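Local coordinates for protein transport protein HOFQ (Aggregatibacter actinomycetemcomitans, PDB 2Y3M) that binds DNA through its extra-membranous domains and, as a secretin of the competence machinery, probably takes part in DNA uptake, at residues G136-D141 with L147-E152; W67-I72 with D141-L146. All coordinates share one frame; numbering follows the deposited sequence.

Both contacts reach one antiparallel sheet, their centres about 14 Å apart. Along the chain, 67-72 comes first, then 136-141, 141-146 and 147-152. Contact 1 pairs the arms of the hairpin of strands 137-141 and 146-151; contact 2 sets the turn of that hairpin against strand 67-76, the neighbour of 137-141. Asp141 belongs to both, and a probable hydrogen bond from Phe140 N to Ile72 O (3.0 Å) joins them. Contact 1 is largely buried, whereas contact 2 lies at the surface; both touch the second subunit, contact 2 more extensively. The hairpin is thus tied to strand 67-76 by sheet pairing and at its turn, in a protein whose extra-membranous domains share a fold with type I KH domains.

Contact 1 (G136-D141 with L147-E152)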
loop_
_atom_site.group_PDB
_atom_site.type_symbol
_atom_site.label_atom_id
_atom_site.label_comp_id
_atom_site.label_asym_id
_atom_site.label_seq_id
_atom_site.Cartn_x
_atom_site.Cartn_y
_atom_site.Cartn_z
ATOM N N GLY B 136 -24.775 25.009 -5.295
ATOM C CA GLY B 136 -23.710 24.871 -6.275
ATOM C C GLY B 136 -22.715 23.765 -5.982
ATOM O O GLY B 136 -22.447 23.426 -4.822
ATOM N N SER B 137 -22.175 23.193 -7.051
ATOM C CA SER B 137 -21.121 22.203 -6.943
ATOM C C SER B 137 -20.187 22.318 -8.133
ATOM O O SER B 137 -20.583 22.777 -9.206
ATOM C CB SER B 137 -21.696 20.784 -6.852
ATOM O OG SER B 137 -22.386 20.439 -8.037
ATOM N N ILE B 138 -18.942 21.912 -7.917
ATOM C CA ILE B 138 -17.972 21.765 -8.987
ATOM C C ILE B 138 -17.329 20.395 -8.886
ATOM O O ILE B 138 -17.038 19.912 -7.791
ATOM C CB ILE B 138 -16.902 22.879 -8.969
ATOM C CG1 ILE B 138 -17.520 24.211 -9.429
ATOM C CG2 ILE B 138 -15.718 22.502 -9.865
ATOM C CD1 ILE B 138 -16.607 25.435 -9.281
ATOM N N THR B 139 -17.156 19.753 -10.034
ATOM C CA THR B 139 -16.384 18.531 -10.111
ATOM C C THR B 139 -15.287 18.754 -11.153
ATOM O O THR B 139 -15.549 19.258 -12.251
ATOM C CB THR B 139 -17.280 17.287 -10.393
ATOM O OG1 THR B 139 -16.470 16.117 -10.522
ATOM C CG2 THR B 139 -18.077 17.447 -11.655
ATOM N N PHE B 140 -14.053 18.420 -10.791
ATOM C CA PHE B 140 -12.903 18.719 -11.645
ATOM C C PHE B 140 -11.830 17.644 -11.589
ATOM O O PHE B 140 -11.830 16.804 -10.691
ATOM C CB PHE B 140 -12.305 20.088 -11.297
ATOM C CG PHE B 140 -11.724 20.175 -9.907
ATOM C CD1 PHE B 140 -12.553 20.366 -8.795
ATOM C CD2 PHE B 140 -10.344 20.094 -9.712
ATOM C CE1 PHE B 140 -12.023 20.471 -7.512
ATOM C CE2 PHE B 140 -9.794 20.189 -8.430
ATOM C CZ PHE B 140 -10.635 20.378 -7.323
ATOM N N ASP B 141 -10.907 17.695 -12.546
ATOM C CA ASP B 141 -9.896 16.665 -12.694
ATOM C C ASP B 141 -8.688 17.226 -13.433
ATOM O O ASP B 141 -8.822 17.733 -14.541
ATOM C CB ASP B 141 -10.494 15.494 -13.476
ATOM C CG ASP B 141 -9.722 14.216 -13.301
ATOM O OD1 ASP B 141 -8.478 14.249 -13.363
ATOM O OD2 ASP B 141 -10.368 13.166 -13.112
ATOM N N LEU B 147 -13.333 21.155 -15.916
ATOM C CA LEU B 147 -14.095 21.657 -14.774
ATOM C C LEU B 147 -15.574 21.579 -15.136
ATOM O O LEU B 147 -15.987 22.055 -16.195
ATOM C CB LEU B 147 -13.727 23.109 -14.459
ATOM C CG LEU B 147 -12.559 23.484 -13.545
ATOM C CD1 LEU B 147 -11.993 24.835 -13.953
ATOM C CD2 LEU B 147 -12.979 23.537 -12.100
ATOM N N LEU B 148 -16.365 20.971 -14.261
ATOM C CA LEU B 148 -17.805 20.862 -14.457
ATOM C C LEU B 148 -18.492 21.625 -13.327
ATOM O O LEU B 148 -18.299 21.305 -12.151
ATOM C CB LEU B 148 -18.229 19.389 -14.458
ATOM C CG LEU B 148 -19.631 18.958 -14.917
ATOM C CD1 LEU B 148 -19.693 17.440 -15.122
ATOM C CD2 LEU B 148 -20.745 19.400 -13.964
ATOM N N ILE B 149 -19.287 22.630 -13.684
ATOM C CA ILE B 149 -19.969 23.453 -12.691
ATOM C C ILE B 149 -21.495 23.361 -12.767
ATOM O O ILE B 149 -22.077 23.371 -13.852
ATOM C CB ILE B 149 -19.491 24.939 -12.739
ATOM C CG1 ILE B 149 -20.308 25.800 -11.762
ATOM C CG2 ILE B 149 -19.514 25.480 -14.166
ATOM C CD1 ILE B 149 -19.807 27.208 -11.593
ATOM N N GLN B 150 -22.131 23.257 -11.603
ATOM C CA GLN B 150 -23.587 23.282 -11.518
ATOM C C GLN B 150 -24.047 24.259 -10.444
ATOM O O GLN B 150 -23.743 24.083 -9.262
ATOM C CB GLN B 150 -24.152 21.888 -11.239
ATOM C CG GLN B 150 -25.676 21.866 -11.183
ATOM C CD GLN B 150 -26.258 20.495 -10.887
ATOM O OE1 GLN B 150 -25.875 19.829 -9.923
ATOM N NE2 GLN B 150 -27.206 20.076 -11.706
ATOM N N ASP B 151 -24.785 25.283 -10.862
ATOM C CA ASP B 151 -25.298 26.291 -9.939
ATOM C C ASP B 151 -26.416 27.106 -10.588
ATOM O O ASP B 151 -26.755 26.884 -11.752
ATOM C CB ASP B 151 -24.161 27.216 -9.476
ATOM C CG ASP B 151 -24.398 27.787 -8.091
ATOM O OD1 ASP B 151 -25.510 27.599 -7.550
ATOM O OD2 ASP B 151 -23.473 28.414 -7.531
ATOM N N GLU B 152 -26.987 28.040 -9.829
ATOM C CA GLU B 152 -27.912 29.037 -10.373
ATOM C C GLU B 152 -27.286 29.696 -11.610
ATOM O O GLU B 152 -26.068 29.833 -11.680
ATOM C CB GLU B 152 -28.233 30.098 -9.320
ATOM C CG GLU B 152 -28.795 29.567 -8.005
ATOM C CD GLU B 152 -28.835 30.634 -6.913
ATOM O OE1 GLU B 152 -28.413 31.786 -7.169
ATOM O OE2 GLU B 152 -29.289 30.321 -5.792
#
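Thr139 and Leu148 lie side by side, with Thr139 CG2 tight against Leu148 CB at 3.4 Å; CG2 sits between the backbone N and carbonyl carbon, while OG1, anti to N (chi1 177°), makes a weak hydrogen bond with Ile72 O. Their backbones form a hydrogen-bonded pair, Thr139 N to Leu148 O at 2.9 Å and Leu148 N to Thr139 O at 2.8 Å. Ser137 and Gln150 repeat the pattern, with Gln150 N reaching Ser137 O almost straight (2.9 Å, 174° at the hydrogen). This is an antiparallel beta hairpin, its strands running at 172° to each other, in the part of the chain that belongs to the bacterial type II/III secretion system short domain family. On the buried face, Leu147 CD2 bridges Phe140 CB (3.6 Å) and Ile138 CG2 (3.7 Å), and Ile138 CG1 meets Ile149 CB at 3.9 Å. Met121 of helix 117-125 touches Ile138, Phe140 and Leu147, while Ile163 and Ile159 of helix 153-166 lie on Leu147 and Ile149. At the far end the Asp151 carboxylate lies by Gly136 CA (CG at 3.5 Å). It accepts from Ser133 OG and Ser155 OG, and its OD1 also takes Glu152 N, at the N-cap of helix 153-166, from above the carboxylate plane.

Contact 2 (W67-I72 with D141-L146); sequences WQENGI and DDRSNL
The backbones of Gly71 and Asp141 come nearest where the strand 67-72 passes the hairpin turn 141-146, their CA atoms 4.9 Å apart. Arg143 spans the gap, its chain extended from CG to NE, and NH2 gives a weak, bent hydrogen bond to Glu69 O (2.8 Å, 123° at the hydrogen). The same nitrogen rests 3.4 Å from Glu69 CG, and a water accepts from Glu69 N and, weakly, from NH2. The Glu69 carboxylate stands almost perpendicular to the guanidinium (89°), with no N-H directed at OE1; its OE2 instead forms a salt bridge with Lys62 of the second subunit. NH1 makes a salt bridge to Asp141: Asp141 OD2 lies in the guanidinium plane at its edge, 3.2 Å from Arg143 NH1, and 3.8 Å from Gly71 CA. Asp141 OD1 also accepts from Arg143 N (2.9 Å), closing an Asx turn, and NH1 reaches it from the opposite face of the carboxylate. Within the turn, Asn145 ND2 donates to Ala115 O and its OD1 accepts from Ala117 N. Asp141 therefore ties both ends of Arg143 to the turn; the polar link across rests mainly on a weak bond and a shared water, and the Glu69 charge, already paired with Lys62, may add a little attraction.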
loop_
_atom_site.group_PDB
_atom_site.type_symbol
_atom_site.label_atom_id
_atom_site.label_comp_id
_atom_site.label_asym_id
_atom_site.label_seq_id
_atom_site.Cartn_x
_atom_site.Cartn_y
_atom_site.Cartn_z
ATOM N N TRP B 67 -4.184 2.551 -4.409
ATOM C CA TRP B 67 -5.361 3.411 -4.521
ATOM C C TRP B 67 -5.474 4.144 -5.848
ATOM O O TRP B 67 -4.506 4.734 -6.333
ATOM C CB TRP B 67 -5.387 4.411 -3.368
ATOM C CG TRP B 67 -5.239 3.751 -2.038
ATOM C CD1 TRP B 67 -4.077 3.537 -1.355
ATOM C CD2 TRP B 67 -6.285 3.191 -1.239
ATOM N NE1 TRP B 67 -4.334 2.888 -0.175
ATOM C CE2 TRP B 67 -5.682 2.663 -0.075
ATOM C CE3 TRP B 67 -7.677 3.091 -1.390
ATOM C CZ2 TRP B 67 -6.422 2.041 0.938
ATOM C CZ3 TRP B 67 -8.415 2.478 -0.380
ATOM C CH2 TRP B 67 -7.780 1.956 0.770
ATOM N N GLN B 68 -6.665 4.095 -6.431
ATOM C CA GLN B 68 -6.979 4.923 -7.585
ATOM C C GLN B 68 -7.950 6.024 -7.186
ATOM O O GLN B 68 -8.871 5.813 -6.391
ATOM C CB GLN B 68 -7.504 4.096 -8.766
ATOM C CG GLN B 68 -8.596 3.085 -8.434
ATOM C CD GLN B 68 -8.670 1.952 -9.455
ATOM O OE1 GLN B 68 -7.655 1.539 -10.023
ATOM N NE2 GLN B 68 -9.876 1.444 -9.686
ATOM N N GLU B 69 -7.716 7.212 -7.723
ATOM C CA GLU B 69 -8.510 8.373 -7.367
ATOM C C GLU B 69 -9.376 8.845 -8.525
ATOM O O GLU B 69 -8.917 8.948 -9.667
ATOM C CB GLU B 69 -7.627 9.511 -6.831
ATOM C CG GLU B 69 -6.218 9.584 -7.418
ATOM C CD GLU B 69 -5.460 10.838 -7.000
ATOM O OE1 GLU B 69 -6.089 11.906 -6.843
ATOM O OE2 GLU B 69 -4.224 10.758 -6.845
ATOM N N ASN B 70 -10.643 9.099 -8.215
ATOM C CA ASN B 70 -11.575 9.700 -9.150
ATOM C C ASN B 70 -11.461 11.221 -9.042
ATOM O O ASN B 70 -10.675 11.724 -8.237
ATOM C CB ASN B 70 -12.996 9.212 -8.851
ATOM C CG ASN B 70 -13.151 7.703 -9.048
ATOM O OD1 ASN B 70 -13.615 6.992 -8.153
ATOM N ND2 ASN B 70 -12.747 7.211 -10.218
ATOM N N GLY B 71 -12.219 11.954 -9.850
ATOM C CA GLY B 71 -12.176 13.415 -9.804
ATOM C C GLY B 71 -12.500 13.988 -8.433
ATOM O O GLY B 71 -13.137 13.329 -7.607
ATOM N N ILE B 72 -12.050 15.215 -8.189
ATOM C CA ILE B 72 -12.384 15.924 -6.956
ATOM C C ILE B 72 -13.759 16.584 -7.087
ATOM O O ILE B 72 -14.122 17.097 -8.147
ATOM C CB ILE B 72 -11.310 16.961 -6.555
ATOM C CG1 ILE B 72 -9.923 16.316 -6.471
ATOM C CG2 ILE B 72 -11.645 17.611 -5.213
ATOM C CD1 ILE B 72 -9.024 16.620 -7.652
ATOM N N ASP B 141 -10.907 17.695 -12.546
ATOM C CA ASP B 141 -9.896 16.665 -12.694
ATOM C C ASP B 141 -8.688 17.226 -13.433
ATOM O O ASP B 141 -8.822 17.733 -14.541
ATOM C CB ASP B 141 -10.494 15.494 -13.476
ATOM C CG ASP B 141 -9.722 14.216 -13.301
ATOM O OD1 ASP B 141 -8.478 14.249 -13.363
ATOM O OD2 ASP B 141 -10.368 13.166 -13.112
ATOM N N ASP B 142 -7.509 17.122 -12.828
ATOM C CA ASP B 142 -6.268 17.597 -13.459
ATOM C C ASP B 142 -5.775 16.736 -14.636
ATOM O O ASP B 142 -4.912 17.179 -15.410
ATOM C CB ASP B 142 -5.152 17.733 -12.415
ATOM C CG ASP B 142 -5.279 18.994 -11.576
ATOM O OD1 ASP B 142 -6.181 19.815 -11.835
ATOM O OD2 ASP B 142 -4.459 19.167 -10.650
ATOM N N ARG B 143 -6.309 15.518 -14.764
ATOM C CA ARG B 143 -5.908 14.598 -15.837
ATOM C C ARG B 143 -6.456 15.067 -17.176
ATOM O O ARG B 143 -5.697 15.420 -18.078
ATOM C CB ARG B 143 -6.412 13.180 -15.577
ATOM C CG ARG B 143 -5.839 12.471 -14.380
ATOM C CD ARG B 143 -6.498 11.110 -14.279
ATOM N NE ARG B 143 -6.216 10.432 -13.018
ATOM C CZ ARG B 143 -6.942 10.560 -11.908
ATOM N NH1 ARG B 143 -8.008 11.355 -11.878
ATOM N NH2 ARG B 143 -6.591 9.886 -10.819
ATOM N N SER B 144 -7.783 15.047 -17.295
ATOM C CA SER B 144 -8.477 15.557 -18.468
ATOM C C SER B 144 -8.521 17.081 -18.424
ATOM O O SER B 144 -8.855 17.731 -19.412
ATOM C CB SER B 144 -9.891 14.978 -18.549
ATOM O OG SER B 144 -10.613 15.213 -17.356
ATOM N N ASN B 145 -8.167 17.632 -17.266
ATOM C CA ASN B 145 -8.141 19.072 -17.019
ATOM C C ASN B 145 -9.471 19.762 -17.338
ATOM O O ASN B 145 -9.504 20.849 -17.910
ATOM C CB ASN B 145 -6.952 19.734 -17.728
ATOM C CG ASN B 145 -6.387 20.905 -16.945
ATOM O OD1 ASN B 145 -6.560 21.000 -15.729
ATOM N ND2 ASN B 145 -5.703 21.801 -17.641
ATOM N N LEU B 146 -10.561 19.097 -16.956
ATOM C CA LEU B 146 -11.918 19.605 -17.129
ATOM C C LEU B 146 -12.427 20.185 -15.816
ATOM O O LEU B 146 -12.005 19.756 -14.743
ATOM C CB LEU B 146 -12.868 18.479 -17.559
ATOM C CG LEU B 146 -12.654 17.712 -18.863
ATOM C CD1 LEU B 146 -13.476 16.431 -18.866
ATOM C CD2 LEU B 146 -12.992 18.551 -20.077
HETATM O O HOH W 1 -5.387 7.229 -9.698
#